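Local structure of hypothetical protein Atu1540 (Agrobacterium tumefaciens str. C58, 2HWJ) at residues Pro19-Ala23 with Leu108-Ala114; Lys34-Glu38 with Leu75-Val80; Gly160-Phe164 with Glu193-Pro198. The protein is of unknown function but belongs to a family of putative ParB-like nucleases and may act on nucleic acid. All coordinates share one frame; numbering follows the deposited sequence.

Contact 1. Residues Pro19-Ala23 with Leu108-Ala114; sequences PTQIA and LIYPFDA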
loop_
_atom_site.group_PDB
_atom_site.type_symbol
_atom_site.label_atom_id
_atom_site.label_comp_id
_atom_site.label_asym_id
_atom_site.label_seq_id
_atom_site.Cartn_x
_atom_site.Cartn_y
_atom_site.Cartn_z
ATOM N N PRO A 19 -24.832 2.395 3.835
ATOM C CA PRO A 19 -24.040 2.008 2.676
ATOM C C PRO A 19 -22.908 2.992 2.350
ATOM O O PRO A 19 -23.005 4.141 2.765
ATOM C CB PRO A 19 -25.049 2.084 1.513
ATOM C CG PRO A 19 -26.340 1.917 2.115
ATOM C CD PRO A 19 -26.275 2.404 3.556
ATOM N N THR A 20 -21.890 2.588 1.550
ATOM C CA THR A 20 -20.986 3.597 1.095
ATOM C C THR A 20 -20.778 3.522 -0.386
ATOM O O THR A 20 -19.805 4.052 -0.938
ATOM C CB THR A 20 -19.614 3.616 1.959
ATOM O OG1 THR A 20 -18.911 2.395 1.809
ATOM C CG2 THR A 20 -19.837 3.898 3.485
ATOM N N GLN A 21 -21.707 2.888 -1.078
ATOM C CA GLN A 21 -21.713 2.788 -2.571
ATOM C C GLN A 21 -23.149 2.694 -3.055
ATOM O O GLN A 21 -24.076 2.355 -2.301
ATOM C CB GLN A 21 -20.873 1.596 -3.063
ATOM C CG GLN A 21 -21.411 0.212 -2.726
ATOM C CD GLN A 21 -20.398 -0.862 -2.969
ATOM O OE1 GLN A 21 -19.342 -0.793 -2.399
ATOM N NE2 GLN A 21 -20.721 -1.897 -3.775
ATOM N N ILE A 22 -23.357 2.993 -4.321
ATOM C CA ILE A 22 -24.674 3.129 -4.890
ATOM C C ILE A 22 -25.140 1.818 -5.460
ATOM O O ILE A 22 -26.329 1.534 -5.432
ATOM C CB ILE A 22 -24.634 4.228 -5.928
ATOM C CG1 ILE A 22 -24.396 5.536 -5.198
ATOM C CG2 ILE A 22 -25.955 4.368 -6.605
ATOM C CD1 ILE A 22 -24.065 6.618 -6.023
ATOM N N ALA A 23 -24.205 0.970 -5.917
ATOM C CA ALA A 23 -24.602 -0.219 -6.707
ATOM C C ALA A 23 -23.894 -1.483 -6.318
ATOM O O ALA A 23 -22.863 -1.413 -5.698
ATOM C CB ALA A 23 -24.525 0.035 -8.215
ATOM N N LEU A 108 -13.087 5.380 0.787
ATOM C CA LEU A 108 -13.968 4.502 1.495
ATOM C C LEU A 108 -15.346 4.646 0.928
ATOM O O LEU A 108 -16.314 3.968 1.400
ATOM C CB LEU A 108 -13.924 4.783 3.002
ATOM C CG LEU A 108 -12.497 4.451 3.610
ATOM C CD1 LEU A 108 -12.240 4.901 5.036
ATOM C CD2 LEU A 108 -12.099 3.005 3.462
ATOM N N ILE A 109 -15.508 5.484 -0.112
ATOM C CA ILE A 109 -16.849 5.520 -0.734
ATOM C C ILE A 109 -16.765 5.304 -2.190
ATOM O O ILE A 109 -15.729 5.341 -2.700
ATOM C CB ILE A 109 -17.580 6.777 -0.458
ATOM C CG1 ILE A 109 -16.807 7.956 -1.035
ATOM C CG2 ILE A 109 -17.861 6.854 1.055
ATOM C CD1 ILE A 109 -17.564 9.214 -1.101
ATOM N N TYR A 110 -17.857 5.006 -2.859
ATOM C CA TYR A 110 -17.773 4.729 -4.263
ATOM C C TYR A 110 -19.051 5.218 -4.861
ATOM O O TYR A 110 -19.943 4.444 -5.128
ATOM C CB TYR A 110 -17.568 3.239 -4.529
ATOM C CG TYR A 110 -17.265 2.954 -5.966
ATOM C CD1 TYR A 110 -18.201 2.286 -6.800
ATOM C CD2 TYR A 110 -16.070 3.437 -6.555
ATOM C CE1 TYR A 110 -17.957 2.038 -8.171
ATOM C CE2 TYR A 110 -15.750 3.170 -7.919
ATOM C CZ TYR A 110 -16.724 2.480 -8.727
ATOM O OH TYR A 110 -16.417 2.226 -10.070
ATOM N N PRO A 111 -19.166 6.526 -5.027
ATOM C CA PRO A 111 -20.440 7.126 -5.447
ATOM C C PRO A 111 -20.650 6.975 -6.932
ATOM O O PRO A 111 -20.612 7.974 -7.624
ATOM C CB PRO A 111 -20.250 8.598 -5.159
ATOM C CG PRO A 111 -18.777 8.808 -5.255
ATOM C CD PRO A 111 -18.104 7.521 -4.824
ATOM N N PHE A 112 -20.803 5.742 -7.424
ATOM C CA PHE A 112 -21.072 5.530 -8.837
ATOM C C PHE A 112 -22.324 4.711 -9.035
ATOM O O PHE A 112 -22.510 3.700 -8.378
ATOM C CB PHE A 112 -19.910 4.869 -9.542
ATOM C CG PHE A 112 -18.690 5.724 -9.653
ATOM C CD1 PHE A 112 -17.785 5.798 -8.625
ATOM C CD2 PHE A 112 -18.428 6.428 -10.802
ATOM C CE1 PHE A 112 -16.638 6.600 -8.752
ATOM C CE2 PHE A 112 -17.301 7.212 -10.938
ATOM C CZ PHE A 112 -16.404 7.276 -9.944
ATOM N N ASP A 113 -23.198 5.154 -9.935
ATOM C CA ASP A 113 -24.489 4.489 -10.115
ATOM C C ASP A 113 -24.368 3.267 -11.009
ATOM O O ASP A 113 -23.353 3.054 -11.621
ATOM C CB ASP A 113 -25.500 5.437 -10.753
ATOM C CG ASP A 113 -25.134 5.750 -12.142
ATOM O OD1 ASP A 113 -24.687 4.830 -12.865
ATOM O OD2 ASP A 113 -25.296 6.923 -12.533
ATOM N N ALA A 114 -25.477 2.551 -11.141
ATOM C CA ALA A 114 -25.552 1.309 -11.866
ATOM C C ALA A 114 -25.072 1.441 -13.333
ATOM O O ALA A 114 -24.656 0.437 -13.928
ATOM C CB ALA A 114 -26.950 0.675 -11.736
#
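The backbone of T20 and that of Y110 meet in a hydrogen bond, Y110 N to T20 O, at 2.9 Å. It forms part of a single beta bridge between Q21 and Y110, in which CA of Q21 also gives a longer CA-H...O contact to O of Y110. The two stretches run nearly the same way, 21° apart. Neither forms a regular strand where they pair.

I22 fills the next position along. Its CB rests on the carbonyl of F112, 3.3 Å from I22 CB to F112 O. CG1 lies beside the backbone N (chi1 -67°) and CG2 anti to it, which sends the branches apart. CG2 goes to the backbone of D113, 3.8 Å from I22 CG2 to D113 CA. CG1 leads the other way in an extended chain, and its tip CD1 lies 3.6 Å from P111 C, close to F112 N as well. The side chain thus packs mainly on the backbone just after Y110, where P111 is the centre of an inverse gamma turn. Beyond it, A23 CB meets A114 CB at 4.3 Å.

Q21 keeps to its own segment. Its extended chain brings NE2 to A23 O, 2.9 Å away. T20 OG1 lies 3.1 Å from L108 O, but it is also hydrogen-bonded to L65 O.

The pairing is buried near the middle of the chain. Helix 69-77 covers P19, T20 and Q21 through H69, and helix 96-105 covers I109 through W100 and M103. Strand 132-133 runs parallel to strand 23-24, and its E132 bonds to the backbone of I22 and touches I22, A23 and D113.

Contact 2. Residues Lys34-Glu38 with Leu75-Val80; sequences KEWRE and LSKEGV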
loop_
_atom_site.group_PDB
_atom_site.type_symbol
_atom_site.label_atom_id
_atom_site.label_comp_id
_atom_site.label_asym_id
_atom_site.label_seq_id
_atom_site.Cartn_x
_atom_site.Cartn_y
_atom_site.Cartn_z
ATOM N N LYS A 34 -28.238 -17.894 -2.322
ATOM C CA LYS A 34 -28.404 -19.355 -2.425
ATOM C C LYS A 34 -27.520 -20.006 -1.412
ATOM O O LYS A 34 -28.006 -20.822 -0.649
ATOM C CB LYS A 34 -28.079 -19.962 -3.811
ATOM C CG LYS A 34 -29.254 -20.131 -4.833
ATOM C CD LYS A 34 -30.186 -21.372 -4.684
ATOM C CE LYS A 34 -29.598 -22.692 -5.242
ATOM N NZ LYS A 34 -28.598 -22.530 -6.346
ATOM N N GLU A 35 -26.232 -19.645 -1.416
ATOM C CA GLU A 35 -25.234 -20.337 -0.583
ATOM C C GLU A 35 -25.811 -20.384 0.829
ATOM O O GLU A 35 -25.946 -21.464 1.424
ATOM C CB GLU A 35 -23.826 -19.664 -0.610
ATOM C CG GLU A 35 -22.699 -20.309 -1.544
ATOM C CD GLU A 35 -21.259 -19.570 -1.447
ATOM O OE1 GLU A 35 -20.298 -20.188 -0.915
ATOM O OE2 GLU A 35 -21.069 -18.368 -1.869
ATOM N N TRP A 36 -26.199 -19.199 1.308
ATOM C CA TRP A 36 -26.730 -19.014 2.629
ATOM C C TRP A 36 -28.030 -19.764 2.835
ATOM O O TRP A 36 -28.205 -20.383 3.865
ATOM C CB TRP A 36 -26.944 -17.534 2.905
ATOM C CG TRP A 36 -27.804 -17.293 4.116
ATOM C CD1 TRP A 36 -29.163 -17.209 4.139
ATOM C CD2 TRP A 36 -27.367 -17.123 5.473
ATOM N NE1 TRP A 36 -29.604 -17.004 5.417
ATOM C CE2 TRP A 36 -28.525 -16.940 6.261
ATOM C CE3 TRP A 36 -26.111 -17.133 6.103
ATOM C CZ2 TRP A 36 -28.477 -16.763 7.668
ATOM C CZ3 TRP A 36 -26.043 -16.952 7.523
ATOM C CH2 TRP A 36 -27.231 -16.760 8.283
ATOM N N ARG A 37 -28.949 -19.690 1.878
ATOM C CA ARG A 37 -30.263 -20.307 2.033
ATOM C C ARG A 37 -29.975 -21.790 2.270
ATOM O O ARG A 37 -30.717 -22.495 2.960
ATOM C CB ARG A 37 -31.183 -20.025 0.800
ATOM C CG ARG A 37 -32.728 -19.984 1.094
ATOM C CD ARG A 37 -33.599 -18.953 0.209
ATOM N NE ARG A 37 -33.581 -19.276 -1.233
ATOM C CZ ARG A 37 -33.124 -18.498 -2.228
ATOM N NH1 ARG A 37 -32.693 -17.265 -2.027
ATOM N NH2 ARG A 37 -33.118 -18.967 -3.462
ATOM N N GLU A 38 -28.819 -22.216 1.773
ATOM C CA GLU A 38 -28.418 -23.607 1.808
ATOM C C GLU A 38 -27.232 -23.913 2.721
ATOM O O GLU A 38 -26.426 -24.771 2.396
ATOM C CB GLU A 38 -28.159 -24.092 0.385
ATOM C CG GLU A 38 -29.455 -24.552 -0.307
ATOM C CD GLU A 38 -29.469 -24.373 -1.836
ATOM O OE1 GLU A 38 -28.384 -24.418 -2.477
ATOM O OE2 GLU A 38 -30.590 -24.200 -2.396
ATOM N N LEU A 75 -27.936 -10.891 2.906
ATOM C CA LEU A 75 -28.413 -11.345 4.218
ATOM C C LEU A 75 -29.712 -10.592 4.507
ATOM O O LEU A 75 -30.694 -11.145 5.009
ATOM C CB LEU A 75 -27.378 -11.068 5.301
ATOM C CG LEU A 75 -26.325 -12.019 5.880
ATOM C CD1 LEU A 75 -26.060 -13.215 5.128
ATOM C CD2 LEU A 75 -25.020 -11.293 6.104
ATOM N N SER A 76 -29.738 -9.341 4.107
ATOM C CA SER A 76 -30.918 -8.562 4.332
ATOM C C SER A 76 -32.128 -9.136 3.587
ATOM O O SER A 76 -33.189 -9.386 4.197
ATOM C CB SER A 76 -30.679 -7.173 3.871
ATOM O OG SER A 76 -31.931 -6.596 3.980
ATOM N N LYS A 77 -31.951 -9.391 2.285
ATOM C CA LYS A 77 -32.961 -10.106 1.542
ATOM C C LYS A 77 -33.312 -11.491 2.143
ATOM O O LYS A 77 -34.438 -11.960 1.971
ATOM C CB LYS A 77 -32.605 -10.213 0.069
ATOM C CG LYS A 77 -32.590 -8.890 -0.643
ATOM C CD LYS A 77 -32.518 -9.138 -2.194
ATOM C CE LYS A 77 -32.577 -7.865 -3.082
ATOM N NZ LYS A 77 -32.804 -8.244 -4.527
ATOM N N GLU A 78 -32.407 -12.141 2.879
ATOM C CA GLU A 78 -32.795 -13.443 3.474
ATOM C C GLU A 78 -33.554 -13.312 4.770
ATOM O O GLU A 78 -33.839 -14.308 5.414
ATOM C CB GLU A 78 -31.583 -14.352 3.709
ATOM C CG GLU A 78 -31.175 -15.178 2.516
ATOM C CD GLU A 78 -32.362 -15.924 1.830
ATOM O OE1 GLU A 78 -32.616 -15.633 0.619
ATOM O OE2 GLU A 78 -33.024 -16.796 2.483
ATOM N N GLY A 79 -33.855 -12.078 5.167
ATOM C CA GLY A 79 -34.547 -11.831 6.437
ATOM C C GLY A 79 -33.618 -11.795 7.666
ATOM O O GLY A 79 -34.088 -11.835 8.790
ATOM N N VAL A 80 -32.304 -11.702 7.480
ATOM C CA VAL A 80 -31.441 -11.717 8.605
ATOM C C VAL A 80 -31.456 -10.303 9.153
ATOM O O VAL A 80 -31.288 -9.403 8.378
ATOM C CB VAL A 80 -30.028 -12.058 8.192
ATOM C CG1 VAL A 80 -29.137 -11.875 9.373
ATOM C CG2 VAL A 80 -29.940 -13.469 7.715
#
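W36 and R37, on the last turn of helix 26-37, divide the contact with L75, E78 and V80. W36 takes the apolar share and R37 the charged one.

CB of W36 points toward 75-80, and CG anti to the backbone N (chi1 166°) carries the indole to L75, E78 and V80. L75 lies over one face of the ring, offset toward the rim and roughly perpendicular to the indole, and its CD1 is 4.0 Å from W36 CE3. V80 comes to the benzene end of the indole, where its CG2 is 3.6 Å from W36 CZ2. At the pyrrole end, the methylene CG of E78 approaches W36 CD1. E78 and W36 run antiparallel alongside each other. The aliphatic part of the glutamate lines the ring while its carboxylate passes on to R37.

A kink in E78 (chi2 -48°) sets its carboxylate across R37, whose own turn at chi3 (63°) brings NH1 round to OE1. NH1 of R37 donates to OE1 of E78 at 3.1 Å, in a nearly straight salt-bridge bond. The acceptor lies in the guanidinium plane but is met from above its own carboxylate plane. The same OE1 also forms a salt bridge with R33, one turn earlier on helix 26-37. Two arginines therefore share one carboxylate oxygen, which should favour its ionised form.

Behind these side chains, helix 69-77 ends in a Schellman motif. V80 N bonds to L75 O at 3.0 Å, and G79 N bonds to S76 O. G79 has the positive phi typical of this motif. L75 and V80, the ends of the 6→1 bond, each put a methyl against W36. The arrangement is a Schellman helix end packed against the C-terminal turn of a neighbouring helix.

Contact 3. Residues Gly160-Phe164 with Glu193-Pro198; sequences GWADF and EARHLP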
loop_
_atom_site.group_PDB
_atom_site.type_symbol
_atom_site.label_atom_id
_atom_site.label_comp_id
_atom_site.label_asym_id
_atom_site.label_seq_id
_atom_site.Cartn_x
_atom_site.Cartn_y
_atom_site.Cartn_z
ATOM N N GLY A 160 -13.401 -1.366 -11.628
ATOM C CA GLY A 160 -12.520 -1.036 -12.759
ATOM C C GLY A 160 -12.721 -1.942 -13.945
ATOM O O GLY A 160 -12.844 -1.496 -15.088
ATOM N N TRP A 161 -12.825 -3.225 -13.657
ATOM C CA TRP A 161 -13.150 -4.225 -14.672
ATOM C C TRP A 161 -14.569 -4.043 -15.211
ATOM O O TRP A 161 -14.792 -4.137 -16.437
ATOM C CB TRP A 161 -12.928 -5.634 -14.126
ATOM C CG TRP A 161 -11.450 -5.952 -14.131
ATOM C CD1 TRP A 161 -10.546 -5.703 -13.134
ATOM C CD2 TRP A 161 -10.701 -6.462 -15.226
ATOM N NE1 TRP A 161 -9.311 -6.060 -13.530
ATOM C CE2 TRP A 161 -9.363 -6.527 -14.811
ATOM C CE3 TRP A 161 -11.043 -6.908 -16.523
ATOM C CZ2 TRP A 161 -8.357 -7.031 -15.616
ATOM C CZ3 TRP A 161 -10.038 -7.401 -17.343
ATOM C CH2 TRP A 161 -8.701 -7.467 -16.874
ATOM N N ALA A 162 -15.515 -3.756 -14.319
ATOM C CA ALA A 162 -16.862 -3.507 -14.774
ATOM C C ALA A 162 -16.927 -2.283 -15.703
ATOM O O ALA A 162 -17.594 -2.312 -16.702
ATOM C CB ALA A 162 -17.814 -3.360 -13.599
ATOM N N ASP A 163 -16.215 -1.212 -15.395
ATOM C CA ASP A 163 -16.243 -0.115 -16.303
ATOM C C ASP A 163 -15.604 -0.501 -17.686
ATOM O O ASP A 163 -16.133 -0.204 -18.748
ATOM C CB ASP A 163 -15.656 1.133 -15.637
ATOM C CG ASP A 163 -15.210 2.191 -16.678
ATOM O OD1 ASP A 163 -16.058 2.571 -17.555
ATOM O OD2 ASP A 163 -14.024 2.648 -16.667
ATOM N N PHE A 164 -14.498 -1.222 -17.684
ATOM C CA PHE A 164 -13.902 -1.686 -18.930
ATOM C C PHE A 164 -14.956 -2.473 -19.741
ATOM O O PHE A 164 -15.236 -2.136 -20.877
ATOM C CB PHE A 164 -12.688 -2.528 -18.557
ATOM C CG PHE A 164 -12.009 -3.229 -19.713
ATOM C CD1 PHE A 164 -11.173 -2.547 -20.563
ATOM C CD2 PHE A 164 -12.134 -4.603 -19.885
ATOM C CE1 PHE A 164 -10.517 -3.194 -21.577
ATOM C CE2 PHE A 164 -11.468 -5.244 -20.925
ATOM C CZ PHE A 164 -10.680 -4.532 -21.753
ATOM N N GLU A 193 -5.604 -5.231 -24.704
ATOM C CA GLU A 193 -6.413 -4.065 -24.395
ATOM C C GLU A 193 -6.721 -3.826 -22.884
ATOM O O GLU A 193 -6.856 -2.669 -22.418
ATOM C CB GLU A 193 -7.710 -4.139 -25.166
ATOM C CG GLU A 193 -8.389 -2.736 -25.313
ATOM C CD GLU A 193 -9.248 -2.568 -26.594
ATOM O OE1 GLU A 193 -10.528 -2.671 -26.539
ATOM O OE2 GLU A 193 -8.619 -2.338 -27.664
ATOM N N ALA A 194 -6.829 -4.916 -22.128
ATOM C CA ALA A 194 -7.063 -4.849 -20.724
ATOM C C ALA A 194 -5.757 -4.731 -19.955
ATOM O O ALA A 194 -5.773 -4.823 -18.716
ATOM C CB ALA A 194 -7.809 -6.080 -20.287
ATOM N N ARG A 195 -4.622 -4.529 -20.632
ATOM C CA ARG A 195 -3.338 -4.545 -19.904
ATOM C C ARG A 195 -3.181 -3.545 -18.764
ATOM O O ARG A 195 -2.415 -3.778 -17.875
ATOM C CB ARG A 195 -2.123 -4.481 -20.840
ATOM C CG ARG A 195 -1.835 -3.078 -21.427
ATOM C CD ARG A 195 -0.865 -3.088 -22.652
ATOM N NE ARG A 195 -1.231 -2.006 -23.591
ATOM C CZ ARG A 195 -1.733 -2.160 -24.828
ATOM N NH1 ARG A 195 -1.920 -3.355 -25.368
ATOM N NH2 ARG A 195 -2.031 -1.101 -25.558
ATOM N N HIS A 196 -3.924 -2.457 -18.797
ATOM C CA HIS A 196 -3.798 -1.323 -17.878
ATOM C C HIS A 196 -4.622 -1.538 -16.651
ATOM O O HIS A 196 -4.621 -0.687 -15.795
ATOM C CB HIS A 196 -4.380 -0.092 -18.514
ATOM C CG HIS A 196 -5.763 -0.329 -18.998
ATOM N ND1 HIS A 196 -6.874 0.174 -18.354
ATOM C CD2 HIS A 196 -6.234 -1.154 -19.968
ATOM C CE1 HIS A 196 -7.967 -0.268 -18.955
ATOM N NE2 HIS A 196 -7.607 -1.088 -19.925
ATOM N N LEU A 197 -5.363 -2.641 -16.571
ATOM C CA LEU A 197 -6.244 -2.914 -15.441
ATOM C C LEU A 197 -5.558 -3.655 -14.331
ATOM O O LEU A 197 -4.651 -4.435 -14.589
ATOM C CB LEU A 197 -7.416 -3.741 -15.877
ATOM C CG LEU A 197 -8.414 -2.971 -16.766
ATOM C CD1 LEU A 197 -9.333 -3.958 -17.490
ATOM C CD2 LEU A 197 -9.240 -1.926 -15.990
ATOM N N PRO A 198 -6.003 -3.475 -13.073
ATOM C CA PRO A 198 -5.294 -4.151 -11.983
ATOM C C PRO A 198 -5.598 -5.630 -12.011
ATOM O O PRO A 198 -6.745 -6.023 -12.163
ATOM C CB PRO A 198 -5.958 -3.559 -10.749
ATOM C CG PRO A 198 -7.383 -3.210 -11.209
ATOM C CD PRO A 198 -7.205 -2.740 -12.604
#
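The indole nitrogen of W161 donates to the carbonyl of P198, with NE1 to O at 2.9 Å. The bond is nearly straight, 170° at the hydrogen. The oxygen lies in the ring plane, at the edge of the indole, while the donor is tilted from the carbonyl plane. It ties the buried ring of helix 157-166 to the loop.

L197 packs on the same ring. Its CD1 sits 3.4 Å from the centroid of the six-membered ring of W161, almost straight over the face, as a CH-pi contact. The same methyl also lies over one face of F164, 3.8 Å from L197 CD1 to the ring centroid. One methyl thus serves two aromatic faces. The other branch, CD2, turns to the backbone of G160, 3.7 Å from its O.

F164 points to the loop with CG anti to the backbone N (chi1 174°). Its far end meets A194, 3.6 Å from F164 CZ to A194 CB, and that methyl also touches CH2 of W161. H196 approaches F164 obliquely. The ring of H93 of the second subunit meets that of H196, and its NE2 bonds to E193 O.

Residues A194 to L197 form a type I beta turn that folds the loop over helix 157-166. Helix 135-146 touches W161 through A140 and L143, and helix 178-189 reaches W161 with A189 and F164 with L188.

Contacts 1 and 3 are buried, whereas contact 2 lies at the surface. Contact 1 is nearest the centre of the chain, about 8 Å away; the other centres are each about 17 Å from it, on opposite sides. Contact 1 joins two loops by one backbone bridge and by side chains lying on backbone. Contact 2 joins two helix ends with charge and one indole. Contact 3 packs a loop on a helix through aromatic rings. Both 2 and 3 use a tryptophan, but only in 3 does its N-H bond across. Helix 69-77 gives its end to contact 2 and touches contact 1 through H69, at its start. Contacts 1 and 3 meet the second subunit.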